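Local atomic coordinates of cryptic loci regulator 2 (Schizosaccharomyces pombe 972h-, PDB entry 5IKJ), a protein that promotes transcriptional silencing of heterochromatin in fission yeast, acting upstream of histone deacetylases, and is needed for nucleosome positioning at heterochromatic loci and for silencing by SHREC. Residues P40-L45 against Q152-D157; L147-Y151 against F186-L190; V425-L431 against E483-F488. All blocks are in the same frame, centred on the assembly; numbering follows the deposited sequence.

From the N terminus, 40-45 comes first and waits until 152-157 to be paired, so contact 1 closes a loop of 106 residues that contains helix 50-67. Contact 2 crosses it: 147-151 runs straight into 152-157, and a loop of 34 residues containing strand 168-172 closes when Pro148 and Tyr151 bring this turn onto helix 183-195 at 186-190. Their centres lie about 16 Å apart, and they join where Leu153 CB packs 4.1 Å from Leu147 CD1. Contact 3 follows in series. It closes a loop of 51 residues between 425-431 and 483-488 in another part of the fold, its nearest atoms about 45 Å from those of contact 1 and about 32 Å from those of contact 2.

Contact 1: P40-L45 against Q152-D157; sequences PSLKPL and QLYQRD
Strands 42-44 and 152-156 run antiparallel with a marked twist, their axes 137° apart and 4.4 Å from each other at closest approach. The register pairs Leu42 with Arg156 and Pro44 with Tyr154 as non-hydrogen-bonded pairs, enclosing the hydrogen-bonded pair Lys43-Gln155. That central pair is satisfied on both strands: Lys43 N donates to Gln155 O and Gln155 N to Lys43 O, both 2.8 Å. The ladder continues with Leu45 N to Leu153 O at 3.1 Å. Pro44, lacking an amide hydrogen, occupies a non-hydrogen-bonded position, so the ladder loses no bond. Past the Leu45-Leu153 bond a water takes over, 2.8 Å from Leu45 O, 2.7 Å from Gln152 OE1 and 3.1 Å from Leu153 N; it donates to both oxygens and accepts from the amide. Leu45 O also receives Asn52 ND2. Strand 152-156 is the middle of a three-stranded antiparallel sheet, with 168-172 bonded through Gln152-Tyr172 and Arg156-Glu168; a small sheet of this kind is consistent with the methyl-CpG-binding-like domain attributed to Clr2. Leu42 (mt), Pro44 and Tyr154 (m) share one face, where Leu42 CD2 lies 4.0 Å from Tyr154 CB and Pro44 CG 4.0 Å from Tyr154 CE2. Leu45 CD1 meets Leu153 CD2 at 3.8 Å. Gln155, extended (tt), sends OE1 to Lys51, while Asp157 OD1 forms a salt bridge with Arg167. Ser41 OG, 3.1 Å from Asp157 OD2, has too poor an angle for a hydrogen bond, whereas Ser41 O receives a CA-H...O contact from Arg156 CA at 3.4 Å.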
ATOM      1  N   PRO A  40      22.757 -12.095 -38.706  1.00109.89           N
ATOM      2  CA  PRO A  40      21.422 -11.839 -38.155  1.00102.74           C
ATOM      3  C   PRO A  40      20.449 -12.990 -38.407  1.00108.62           C
ATOM      4  O   PRO A  40      19.487 -12.838 -39.161  1.00104.10           O
ATOM      5  CB  PRO A  40      20.984 -10.570 -38.894  1.00104.69           C
ATOM      6  CG  PRO A  40      21.700 -10.638 -40.193  1.00 98.14           C
ATOM      7  CD  PRO A  40      23.038 -11.247 -39.878  1.00111.13           C
ATOM      8  N   SER A  41      20.707 -14.133 -37.779  1.00100.69           N
ATOM      9  CA  SER A  41      19.860 -15.308 -37.911  1.00 99.54           C
ATOM     10  C   SER A  41      19.003 -15.486 -36.664  1.00 91.78           C
ATOM     11  O   SER A  41      19.336 -15.011 -35.575  1.00 81.29           O
ATOM     12  CB  SER A  41      20.706 -16.561 -38.146  1.00 97.48           C
ATOM     13  OG  SER A  41      21.621 -16.766 -37.083  1.00 94.87           O
ATOM     14  N   LEU A  42      17.882 -16.182 -36.841  1.00 74.17           N
ATOM     15  CA  LEU A  42      16.963 -16.490 -35.755  1.00 78.40           C
ATOM     16  C   LEU A  42      16.794 -17.998 -35.658  1.00 70.87           C
ATOM     17  O   LEU A  42      16.570 -18.670 -36.670  1.00 70.50           O
ATOM     18  CB  LEU A  42      15.605 -15.812 -35.969  1.00 73.92           C
ATOM     19  CG  LEU A  42      15.518 -14.315 -35.662  1.00 80.20           C
ATOM     20  CD1 LEU A  42      14.153 -13.776 -36.058  1.00 78.50           C
ATOM     21  CD2 LEU A  42      15.787 -14.043 -34.192  1.00 70.97           C
ATOM     22  N   LYS A  43      16.900 -18.519 -34.443  1.00 67.49           N
ATOM     23  CA  LYS A  43      16.825 -19.957 -34.191  1.00 70.84           C
ATOM     24  C   LYS A  43      15.646 -20.247 -33.273  1.00 74.72           C
ATOM     25  O   LYS A  43      15.673 -19.842 -32.094  1.00 63.89           O
ATOM     26  CB  LYS A  43      18.132 -20.448 -33.567  1.00 67.54           C
ATOM     27  CG  LYS A  43      18.099 -21.873 -33.045  1.00 68.24           C
ATOM     28  CD  LYS A  43      19.504 -22.344 -32.708  1.00 75.19           C
ATOM     29  CE  LYS A  43      19.495 -23.502 -31.728  1.00 81.26           C
ATOM     30  NZ  LYS A  43      20.849 -24.107 -31.584  1.00 90.50           N
ATOM     31  N   PRO A  44      14.595 -20.922 -33.741  1.00 69.71           N
ATOM     32  CA  PRO A  44      13.443 -21.180 -32.866  1.00 63.74           C
ATOM     33  C   PRO A  44      13.833 -22.006 -31.650  1.00 59.70           C
ATOM     34  O   PRO A  44      14.603 -22.964 -31.746  1.00 71.57           O
ATOM     35  CB  PRO A  44      12.469 -21.941 -33.773  1.00 65.17           C
ATOM     36  CG  PRO A  44      12.882 -21.601 -35.161  1.00 68.66           C
ATOM     37  CD  PRO A  44      14.364 -21.416 -35.110  1.00 66.22           C
ATOM     38  N   LEU A  45      13.286 -21.626 -30.496  1.00 55.05           N
ATOM     39  CA  LEU A  45      13.488 -22.363 -29.252  1.00 61.17           C
ATOM     40  C   LEU A  45      12.171 -23.012 -28.843  1.00 71.68           C
ATOM     41  O   LEU A  45      11.299 -22.336 -28.275  1.00 70.96           O
ATOM     42  CB  LEU A  45      13.998 -21.437 -28.144  1.00 62.07           C
ATOM     43  CG  LEU A  45      15.387 -20.818 -28.336  1.00 66.73           C
ATOM     44  CD1 LEU A  45      15.775 -20.010 -27.108  1.00 55.77           C
ATOM     45  CD2 LEU A  45      16.443 -21.880 -28.626  1.00 64.58           C
ATOM     46  N   GLN A 152       6.035 -17.047 -29.945  1.00 75.25           N
ATOM     47  CA  GLN A 152       7.127 -17.920 -30.356  1.00 66.09           C
ATOM     48  C   GLN A 152       8.451 -17.323 -29.901  1.00 57.16           C
ATOM     49  O   GLN A 152       8.719 -16.141 -30.139  1.00 53.02           O
ATOM     50  CB  GLN A 152       7.129 -18.121 -31.875  1.00 69.32           C
ATOM     51  CG  GLN A 152       8.156 -19.128 -32.371  1.00 84.62           C
ATOM     52  CD  GLN A 152       7.880 -20.535 -31.885  1.00 87.16           C
ATOM     53  OE1 GLN A 152       8.703 -21.138 -31.194  1.00 86.14           O
ATOM     54  NE2 GLN A 152       6.720 -21.071 -32.247  1.00 78.35           N
ATOM     55  N   LEU A 153       9.271 -18.143 -29.250  1.00 58.10           N
ATOM     56  CA  LEU A 153      10.568 -17.717 -28.745  1.00 62.42           C
ATOM     57  C   LEU A 153      11.667 -18.040 -29.753  1.00 65.41           C
ATOM     58  O   LEU A 153      11.565 -18.996 -30.526  1.00 59.11           O
ATOM     59  CB  LEU A 153      10.865 -18.400 -27.408  1.00 57.91           C
ATOM     60  CG  LEU A 153      12.161 -18.017 -26.692  1.00 56.95           C
ATOM     61  CD1 LEU A 153      12.108 -16.578 -26.202  1.00 56.74           C
ATOM     62  CD2 LEU A 153      12.421 -18.973 -25.539  1.00 61.01           C
ATOM     63  N   TYR A 154      12.724 -17.229 -29.735  1.00 65.91           N
ATOM     64  CA  TYR A 154      13.830 -17.385 -30.669  1.00 60.48           C
ATOM     65  C   TYR A 154      15.138 -17.008 -29.989  1.00 67.12           C
ATOM     66  O   TYR A 154      15.159 -16.205 -29.053  1.00 59.64           O
ATOM     67  CB  TYR A 154      13.656 -16.509 -31.916  1.00 57.84           C
ATOM     68  CG  TYR A 154      12.449 -16.840 -32.759  1.00 66.09           C
ATOM     69  CD1 TYR A 154      11.190 -16.363 -32.419  1.00 62.02           C
ATOM     70  CD2 TYR A 154      12.570 -17.612 -33.905  1.00 66.98           C
ATOM     71  CE1 TYR A 154      10.086 -16.656 -33.191  1.00 65.80           C
ATOM     72  CE2 TYR A 154      11.471 -17.912 -34.682  1.00 63.49           C
ATOM     73  CZ  TYR A 154      10.230 -17.431 -34.321  1.00 70.29           C
ATOM     74  OH  TYR A 154       9.131 -17.728 -35.094  1.00 67.73           O
ATOM     75  N   GLN A 155      16.227 -17.599 -30.475  1.00 62.67           N
ATOM     76  CA  GLN A 155      17.578 -17.150 -30.165  1.00 58.90           C
ATOM     77  C   GLN A 155      18.121 -16.390 -31.368  1.00 56.06           C
ATOM     78  O   GLN A 155      18.063 -16.890 -32.496  1.00 64.86           O
ATOM     79  CB  GLN A 155      18.495 -18.330 -29.835  1.00 65.57           C
ATOM     80  CG  GLN A 155      19.848 -17.918 -29.264  1.00 64.30           C
ATOM     81  CD  GLN A 155      20.736 -19.104 -28.934  1.00 60.02           C
ATOM     82  OE1 GLN A 155      20.849 -19.505 -27.776  1.00 61.36           O
ATOM     83  NE2 GLN A 155      21.380 -19.666 -29.952  1.00 59.54           N
ATOM     84  N   ARG A 156      18.639 -15.188 -31.131  1.00 60.27           N
ATOM     85  CA  ARG A 156      19.214 -14.371 -32.192  1.00 74.24           C
ATOM     86  C   ARG A 156      20.681 -14.105 -31.893  1.00 65.64           C
ATOM     87  O   ARG A 156      21.029 -13.697 -30.780  1.00 62.29           O
ATOM     88  CB  ARG A 156      18.476 -13.040 -32.354  1.00 71.54           C
ATOM     89  CG  ARG A 156      18.758 -12.371 -33.695  1.00 73.74           C
ATOM     90  CD  ARG A 156      18.077 -11.019 -33.812  1.00 73.57           C
ATOM     91  NE  ARG A 156      18.851  -9.956 -33.174  1.00 87.38           N
ATOM     92  CZ  ARG A 156      19.408  -8.921 -33.802  1.00 87.17           C
ATOM     93  NH1 ARG A 156      20.085  -8.019 -33.104  1.00 76.39           N
ATOM     94  NH2 ARG A 156      19.291  -8.769 -35.114  1.00 84.02           N
ATOM     95  N   ASP A 157      21.530 -14.332 -32.889  1.00 75.36           N
ATOM     96  CA  ASP A 157      22.939 -13.995 -32.785  1.00 81.65           C
ATOM     97  C   ASP A 157      23.140 -12.505 -33.023  1.00 87.52           C
ATOM     98  O   ASP A 157      22.425 -11.876 -33.810  1.00 85.68           O
ATOM     99  CB  ASP A 157      23.756 -14.799 -33.795  1.00 80.09           C
ATOM    100  CG  ASP A 157      23.568 -16.295 -33.638  1.00 83.70           C
ATOM    101  OD1 ASP A 157      23.391 -16.756 -32.490  1.00 89.84           O
ATOM    102  OD2 ASP A 157      23.592 -17.008 -34.662  1.00 89.10           O
TER
HETATM  103  O   HOH W   1       8.837 -21.061 -28.471  1.00 50.16           O

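Contact 2: L147-Y151 against F186-L190; sequences LPTNY and FLHHL. With ZN (zinc ion), chain C.
A tyrosine leans on a zinc ligand without bonding to it: Tyr151 OH lies 3.2 Å from both CD2 and NE2 of His189, at too poor an angle for a hydrogen bond. Asp21 probably accounts for the closeness: its carboxylate hydrogen-bonds Tyr151 OH through OD1 and His189 NE2 through OD2. His189 ND1 binds zinc at 2.1 Å; Cys204, Cys206 and Cys209 complete the site, and the t rotamer of His189 puts its ring between metal and aspartate. Pro148 to Tyr151 form a type II beta turn, closed by Tyr151 N to Pro148 O at 3.0 Å, with Asn150 at positive phi. Segment 186-190 is helical, Leu190 N bonding Phe186 O at 2.8 Å. The nearest CA pairs are Pro148-Leu190, 8.3 Å, and Tyr151-Phe186, 10.7 Å. The apolar part centres on Phe186 (t): Pro148 CG sits at its ring edge, 3.8 Å from Phe186 CZ, and 4.1 Å from Leu190 CD1. Phe186 CE1 lies over one face of the Tyr151 (m) ring, 4.2 Å from Tyr151 CE2, planes oblique at 54°. Helix 50-67 meets Phe186 and Leu190 through Cys59, strand 14-17 contributes Cys17 against Pro148, and Leu171 of strand 168-172 touches Tyr151 and Phe186.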
ATOM      1  N   LEU A 147       4.119 -20.914 -22.957  1.00 64.52           N
ATOM      2  CA  LEU A 147       4.062 -19.534 -23.400  1.00 68.29           C
ATOM      3  C   LEU A 147       2.636 -19.192 -23.829  1.00 67.35           C
ATOM      4  O   LEU A 147       1.882 -20.071 -24.254  1.00 68.84           O
ATOM      5  CB  LEU A 147       5.022 -19.297 -24.562  1.00 59.21           C
ATOM      6  CG  LEU A 147       6.510 -19.227 -24.218  1.00 65.01           C
ATOM      7  CD1 LEU A 147       7.338 -19.296 -25.490  1.00 64.36           C
ATOM      8  CD2 LEU A 147       6.832 -17.961 -23.437  1.00 56.70           C
ATOM      9  N   PRO A 148       2.238 -17.926 -23.722  1.00 70.19           N
ATOM     10  CA  PRO A 148       0.887 -17.554 -24.156  1.00 60.15           C
ATOM     11  C   PRO A 148       0.661 -17.954 -25.605  1.00 59.54           C
ATOM     12  O   PRO A 148       1.552 -17.834 -26.448  1.00 62.78           O
ATOM     13  CB  PRO A 148       0.855 -16.031 -23.976  1.00 62.89           C
ATOM     14  CG  PRO A 148       1.977 -15.721 -23.037  1.00 66.50           C
ATOM     15  CD  PRO A 148       3.017 -16.763 -23.266  1.00 63.90           C
ATOM     16  N   THR A 149      -0.544 -18.455 -25.882  1.00 58.25           N
ATOM     17  CA  THR A 149      -0.893 -18.918 -27.219  1.00 58.35           C
ATOM     18  C   THR A 149      -0.442 -17.920 -28.277  1.00 58.33           C
ATOM     19  O   THR A 149      -0.618 -16.710 -28.128  1.00 55.33           O
ATOM     20  CB  THR A 149      -2.408 -19.142 -27.316  1.00 59.06           C
ATOM     21  OG1 THR A 149      -2.788 -20.212 -26.441  1.00 62.91           O
ATOM     22  CG2 THR A 149      -2.831 -19.486 -28.745  1.00 53.54           C
ATOM     23  N   ASN A 150       0.159 -18.448 -29.343  1.00 55.58           N
ATOM     24  CA  ASN A 150       0.598 -17.715 -30.534  1.00 57.90           C
ATOM     25  C   ASN A 150       1.865 -16.897 -30.314  1.00 61.86           C
ATOM     26  O   ASN A 150       2.219 -16.093 -31.189  1.00 64.32           O
ATOM     27  CB  ASN A 150      -0.498 -16.792 -31.080  1.00 59.94           C
ATOM     28  CG  ASN A 150      -1.587 -17.553 -31.809  1.00 75.29           C
ATOM     29  OD1 ASN A 150      -1.764 -18.753 -31.606  1.00 84.25           O
ATOM     30  ND2 ASN A 150      -2.316 -16.858 -32.674  1.00 76.04           N
ATOM     31  N   TYR A 151       2.565 -17.069 -29.196  1.00 52.24           N
ATOM     32  CA  TYR A 151       3.877 -16.465 -29.002  1.00 61.24           C
ATOM     33  C   TYR A 151       4.962 -17.495 -29.293  1.00 64.02           C
ATOM     34  O   TYR A 151       4.830 -18.669 -28.935  1.00 66.15           O
ATOM     35  CB  TYR A 151       4.036 -15.923 -27.579  1.00 58.63           C
ATOM     36  CG  TYR A 151       3.404 -14.562 -27.368  1.00 64.27           C
ATOM     37  CD1 TYR A 151       2.045 -14.436 -27.111  1.00 65.10           C
ATOM     38  CD2 TYR A 151       4.169 -13.404 -27.426  1.00 58.66           C
ATOM     39  CE1 TYR A 151       1.466 -13.195 -26.919  1.00 58.17           C
ATOM     40  CE2 TYR A 151       3.599 -12.158 -27.234  1.00 54.97           C
ATOM     41  CZ  TYR A 151       2.247 -12.059 -26.981  1.00 63.85           C
ATOM     42  OH  TYR A 151       1.670 -10.823 -26.790  1.00 52.85           O
ATOM     43  N   PHE A 186       9.106  -8.466 -22.126  1.00 52.89           N
ATOM     44  CA  PHE A 186       7.885  -9.254 -22.252  1.00 51.97           C
ATOM     45  C   PHE A 186       7.115  -9.313 -20.941  1.00 51.30           C
ATOM     46  O   PHE A 186       5.881  -9.361 -20.952  1.00 59.54           O
ATOM     47  CB  PHE A 186       8.216 -10.671 -22.718  1.00 51.85           C
ATOM     48  CG  PHE A 186       7.071 -11.634 -22.576  1.00 56.35           C
ATOM     49  CD1 PHE A 186       5.928 -11.489 -23.344  1.00 54.98           C
ATOM     50  CD2 PHE A 186       7.137 -12.682 -21.675  1.00 54.76           C
ATOM     51  CE1 PHE A 186       4.873 -12.373 -23.218  1.00 53.24           C
ATOM     52  CE2 PHE A 186       6.085 -13.571 -21.543  1.00 61.95           C
ATOM     53  CZ  PHE A 186       4.951 -13.415 -22.317  1.00 48.57           C
ATOM     54  N   LEU A 187       7.820  -9.304 -19.807  1.00 55.15           N
ATOM     55  CA  LEU A 187       7.160  -9.528 -18.524  1.00 54.59           C
ATOM     56  C   LEU A 187       6.038  -8.526 -18.286  1.00 60.16           C
ATOM     57  O   LEU A 187       4.981  -8.886 -17.754  1.00 62.77           O
ATOM     58  CB  LEU A 187       8.178  -9.459 -17.387  1.00 60.87           C
ATOM     59  CG  LEU A 187       8.683 -10.790 -16.831  1.00 66.50           C
ATOM     60  CD1 LEU A 187       9.675 -10.522 -15.722  1.00 60.37           C
ATOM     61  CD2 LEU A 187       7.538 -11.659 -16.314  1.00 67.88           C
ATOM     62  N   HIS A 188       6.248  -7.265 -18.660  1.00 52.73           N
ATOM     63  CA  HIS A 188       5.216  -6.259 -18.434  1.00 53.13           C
ATOM     64  C   HIS A 188       3.963  -6.565 -19.245  1.00 47.42           C
ATOM     65  O   HIS A 188       2.843  -6.400 -18.751  1.00 51.44           O
ATOM     66  CB  HIS A 188       5.759  -4.870 -18.764  1.00 59.02           C
ATOM     67  CG  HIS A 188       6.826  -4.408 -17.821  1.00 67.26           C
ATOM     68  ND1 HIS A 188       6.541  -3.882 -16.580  1.00 58.74           N
ATOM     69  CD2 HIS A 188       8.176  -4.403 -17.933  1.00 52.07           C
ATOM     70  CE1 HIS A 188       7.669  -3.569 -15.968  1.00 56.65           C
ATOM     71  NE2 HIS A 188       8.675  -3.874 -16.768  1.00 62.57           N
ATOM     72  N   HIS A 189       4.131  -7.019 -20.489  1.00 47.02           N
ATOM     73  CA  HIS A 189       2.979  -7.445 -21.276  1.00 50.23           C
ATOM     74  C   HIS A 189       2.370  -8.719 -20.706  1.00 59.02           C
ATOM     75  O   HIS A 189       1.142  -8.852 -20.644  1.00 54.85           O
ATOM     76  CB  HIS A 189       3.383  -7.652 -22.734  1.00 52.32           C
ATOM     77  CG  HIS A 189       2.221  -7.738 -23.672  1.00 53.41           C
ATOM     78  ND1 HIS A 189       1.501  -6.632 -24.066  1.00 55.20           N
ATOM     79  CD2 HIS A 189       1.649  -8.799 -24.290  1.00 57.82           C
ATOM     80  CE1 HIS A 189       0.538  -7.005 -24.889  1.00 58.48           C
ATOM     81  NE2 HIS A 189       0.605  -8.316 -25.041  1.00 61.39           N
ATOM     82  N   LEU A 190       3.211  -9.669 -20.288  1.00 57.10           N
ATOM     83  CA  LEU A 190       2.701 -10.872 -19.639  1.00 56.37           C
ATOM     84  C   LEU A 190       1.849 -10.519 -18.429  1.00 50.30           C
ATOM     85  O   LEU A 190       0.769 -11.088 -18.229  1.00 52.30           O
ATOM     86  CB  LEU A 190       3.862 -11.776 -19.222  1.00 55.02           C
ATOM     87  CG  LEU A 190       3.473 -13.060 -18.481  1.00 55.98           C
ATOM     88  CD1 LEU A 190       2.626 -13.960 -19.367  1.00 59.37           C
ATOM     89  CD2 LEU A 190       4.705 -13.801 -17.985  1.00 60.26           C
TER
HETATM   90 ZN    ZN C 601       1.902  -4.643 -23.515  1.00 47.72          ZN

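Contact 3: V425-L431 against E483-F488; sequences VCFQGSL and EYVCPF
Glu483, near the start of strand 482-487, accepts Gln428 NE2 on OE1 at 2.6 Å, while its OE2 bonds Ser415 of strand 411-419, which pairs with 425-436. Tyr484 forms a hydrogen-bonded pair with Gly429: Tyr484 N donates to Gly429 O at 3.0 Å, and Gly429 N to Tyr484 O at 3.1 Å. Tyr484 CD1 lies 3.9 Å from Leu431 CD1. Val485 and Gln428 are a non-hydrogen-bonded pair, CA atoms 4.4 Å apart; Val485 CG1 reaches Cys426 CB at 3.7 Å. Cys486 pairs with Phe427 through Phe427 N to Cys486 O, 2.8 Å, and Cys486 N to Phe427 O, 3.0 Å. Pro487 faces Cys426 in a non-hydrogen-bonded pair, so its lack of an amide hydrogen costs no bond. Phe488 N bonds Val425 O at 2.8 Å, and the t rotamer of Phe488 sets that ring nearly parallel (6°) to Phe427's but slid aside, centroids 5.7 Å apart, Phe427 CE1 to Phe488 CD1 3.6 Å. The strand axes run antiparallel at 155°, 4.6 Å apart at closest approach. Glu483, Tyr484 and Val485 also pair with an antiparallel strand of the Clr1 chain. This is beta-augmentation of a mixed sheet in an SH3-clan region, consistent with the BAH domain ascribed to Clr2.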
ATOM      1  N   VAL A 425     -15.453  15.531   0.720  1.00 50.94           N
ATOM      2  CA  VAL A 425     -14.752  14.307   1.092  1.00 49.40           C
ATOM      3  C   VAL A 425     -15.611  13.542   2.092  1.00 54.76           C
ATOM      4  O   VAL A 425     -15.976  14.071   3.148  1.00 49.53           O
ATOM      5  CB  VAL A 425     -13.369  14.625   1.675  1.00 52.23           C
ATOM      6  CG1 VAL A 425     -12.648  13.350   2.103  1.00 46.35           C
ATOM      7  CG2 VAL A 425     -12.526  15.398   0.665  1.00 54.95           C
ATOM      8  N   CYS A 426     -15.936  12.294   1.764  1.00 43.60           N
ATOM      9  CA  CYS A 426     -16.794  11.463   2.598  1.00 40.68           C
ATOM     10  C   CYS A 426     -16.042  10.229   3.074  1.00 40.47           C
ATOM     11  O   CYS A 426     -15.301   9.604   2.308  1.00 44.43           O
ATOM     12  CB  CYS A 426     -18.052  11.026   1.841  1.00 57.46           C
ATOM     13  SG  CYS A 426     -19.022  12.376   1.162  1.00 53.94           S
ATOM     14  N   PHE A 427     -16.242   9.887   4.344  1.00 47.41           N
ATOM     15  CA  PHE A 427     -15.768   8.635   4.921  1.00 50.09           C
ATOM     16  C   PHE A 427     -16.951   7.692   5.091  1.00 50.77           C
ATOM     17  O   PHE A 427     -17.945   8.051   5.730  1.00 46.42           O
ATOM     18  CB  PHE A 427     -15.101   8.873   6.278  1.00 51.81           C
ATOM     19  CG  PHE A 427     -13.676   9.338   6.191  1.00 53.58           C
ATOM     20  CD1 PHE A 427     -13.335  10.454   5.447  1.00 53.63           C
ATOM     21  CD2 PHE A 427     -12.681   8.670   6.885  1.00 50.77           C
ATOM     22  CE1 PHE A 427     -12.020  10.883   5.381  1.00 55.51           C
ATOM     23  CE2 PHE A 427     -11.369   9.093   6.823  1.00 58.52           C
ATOM     24  CZ  PHE A 427     -11.037  10.201   6.072  1.00 50.29           C
ATOM     25  N   GLN A 428     -16.842   6.493   4.526  1.00 48.50           N
ATOM     26  CA  GLN A 428     -17.859   5.460   4.674  1.00 42.27           C
ATOM     27  C   GLN A 428     -17.261   4.284   5.428  1.00 44.84           C
ATOM     28  O   GLN A 428     -16.170   3.813   5.084  1.00 50.10           O
ATOM     29  CB  GLN A 428     -18.394   5.000   3.313  1.00 55.10           C
ATOM     30  CG  GLN A 428     -19.492   3.945   3.410  1.00 49.25           C
ATOM     31  CD  GLN A 428     -19.767   3.259   2.088  1.00 51.97           C
ATOM     32  OE1 GLN A 428     -20.105   3.908   1.098  1.00 47.16           O
ATOM     33  NE2 GLN A 428     -19.617   1.940   2.066  1.00 51.40           N
ATOM     34  N   GLY A 429     -17.971   3.810   6.444  1.00 44.59           N
ATOM     35  CA  GLY A 429     -17.516   2.646   7.183  1.00 51.11           C
ATOM     36  C   GLY A 429     -18.515   2.264   8.251  1.00 54.34           C
ATOM     37  O   GLY A 429     -19.546   2.918   8.440  1.00 43.46           O
ATOM     38  N   SER A 430     -18.190   1.181   8.951  1.00 48.30           N
ATOM     39  CA  SER A 430     -19.005   0.688  10.049  1.00 43.69           C
ATOM     40  C   SER A 430     -18.565   1.323  11.362  1.00 54.45           C
ATOM     41  O   SER A 430     -17.394   1.662  11.551  1.00 54.61           O
ATOM     42  CB  SER A 430     -18.910  -0.835  10.148  1.00 46.12           C
ATOM     43  OG  SER A 430     -17.560  -1.265  10.072  1.00 52.17           O
ATOM     44  N   LEU A 431     -19.522   1.476  12.274  1.00 46.68           N
ATOM     45  CA  LEU A 431     -19.302   2.127  13.557  1.00 53.22           C
ATOM     46  C   LEU A 431     -19.240   1.079  14.660  1.00 54.99           C
ATOM     47  O   LEU A 431     -20.045   0.144  14.686  1.00 58.26           O
ATOM     48  CB  LEU A 431     -20.418   3.134  13.851  1.00 54.74           C
ATOM     49  CG  LEU A 431     -20.704   4.135  12.727  1.00 55.58           C
ATOM     50  CD1 LEU A 431     -21.909   4.996  13.070  1.00 57.85           C
ATOM     51  CD2 LEU A 431     -19.485   5.003  12.447  1.00 59.95           C
ATOM     52  N   GLU A 483     -23.725   0.571   6.320  1.00 51.84           N
ATOM     53  CA  GLU A 483     -22.640   1.371   6.861  1.00 52.67           C
ATOM     54  C   GLU A 483     -23.112   2.818   6.899  1.00 58.41           C
ATOM     55  O   GLU A 483     -24.214   3.141   6.448  1.00 48.64           O
ATOM     56  CB  GLU A 483     -21.361   1.211   6.030  1.00 48.73           C
ATOM     57  CG  GLU A 483     -20.753  -0.183   6.109  1.00 49.44           C
ATOM     58  CD  GLU A 483     -19.626  -0.392   5.112  1.00 59.35           C
ATOM     59  OE1 GLU A 483     -19.429   0.482   4.241  1.00 56.67           O
ATOM     60  OE2 GLU A 483     -18.940  -1.433   5.198  1.00 56.04           O
ATOM     61  N   TYR A 484     -22.279   3.697   7.444  1.00 45.18           N
ATOM     62  CA  TYR A 484     -22.636   5.099   7.589  1.00 49.52           C
ATOM     63  C   TYR A 484     -21.605   5.981   6.901  1.00 54.12           C
ATOM     64  O   TYR A 484     -20.441   5.601   6.735  1.00 52.71           O
ATOM     65  CB  TYR A 484     -22.769   5.481   9.067  1.00 55.75           C
ATOM     66  CG  TYR A 484     -24.026   4.933   9.699  1.00 55.71           C
ATOM     67  CD1 TYR A 484     -24.084   3.621  10.148  1.00 60.25           C
ATOM     68  CD2 TYR A 484     -25.160   5.722   9.830  1.00 61.06           C
ATOM     69  CE1 TYR A 484     -25.233   3.113  10.719  1.00 57.15           C
ATOM     70  CE2 TYR A 484     -26.314   5.224  10.400  1.00 57.59           C
ATOM     71  CZ  TYR A 484     -26.345   3.918  10.842  1.00 59.09           C
ATOM     72  OH  TYR A 484     -27.492   3.413  11.411  1.00 65.60           O
ATOM     73  N   VAL A 485     -22.054   7.165   6.492  1.00 48.45           N
ATOM     74  CA  VAL A 485     -21.237   8.106   5.738  1.00 49.22           C
ATOM     75  C   VAL A 485     -21.238   9.431   6.482  1.00 56.97           C
ATOM     76  O   VAL A 485     -22.304  10.002   6.740  1.00 56.90           O
ATOM     77  CB  VAL A 485     -21.755   8.299   4.303  1.00 55.58           C
ATOM     78  CG1 VAL A 485     -20.835   9.230   3.520  1.00 53.54           C
ATOM     79  CG2 VAL A 485     -21.887   6.958   3.596  1.00 63.33           C
ATOM     80  N   CYS A 486     -20.050   9.921   6.824  1.00 55.55           N
ATOM     81  CA  CYS A 486     -19.897  11.241   7.405  1.00 54.12           C
ATOM     82  C   CYS A 486     -18.878  12.028   6.597  1.00 51.69           C
ATOM     83  O   CYS A 486     -17.995  11.438   5.964  1.00 53.22           O
ATOM     84  CB  CYS A 486     -19.438  11.166   8.869  1.00 55.13           C
ATOM     85  SG  CYS A 486     -17.746  10.568   9.082  1.00 61.24           S
ATOM     86  N   PRO A 487     -18.976  13.353   6.589  1.00 48.71           N
ATOM     87  CA  PRO A 487     -17.976  14.150   5.880  1.00 50.89           C
ATOM     88  C   PRO A 487     -16.652  14.160   6.628  1.00 50.53           C
ATOM     89  O   PRO A 487     -16.578  13.899   7.830  1.00 46.62           O
ATOM     90  CB  PRO A 487     -18.600  15.548   5.833  1.00 48.80           C
ATOM     91  CG  PRO A 487     -19.474  15.598   7.037  1.00 56.44           C
ATOM     92  CD  PRO A 487     -20.004  14.197   7.226  1.00 52.26           C
ATOM     93  N   PHE A 488     -15.591  14.463   5.880  1.00 49.28           N
ATOM     94  CA  PHE A 488     -14.276  14.644   6.485  1.00 53.94           C
ATOM     95  C   PHE A 488     -14.337  15.615   7.659  1.00 53.84           C
ATOM     96  O   PHE A 488     -13.533  15.515   8.592  1.00 57.40           O
ATOM     97  CB  PHE A 488     -13.298  15.138   5.416  1.00 48.44           C
ATOM     98  CG  PHE A 488     -11.858  15.166   5.852  1.00 54.58           C
ATOM     99  CD1 PHE A 488     -11.328  14.163   6.646  1.00 51.24           C
ATOM    100  CD2 PHE A 488     -11.026  16.189   5.430  1.00 47.91           C
ATOM    101  CE1 PHE A 488      -9.998  14.195   7.028  1.00 55.44           C
ATOM    102  CE2 PHE A 488      -9.699  16.225   5.805  1.00 54.95           C
ATOM    103  CZ  PHE A 488      -9.183  15.227   6.605  1.00 50.35           C
TER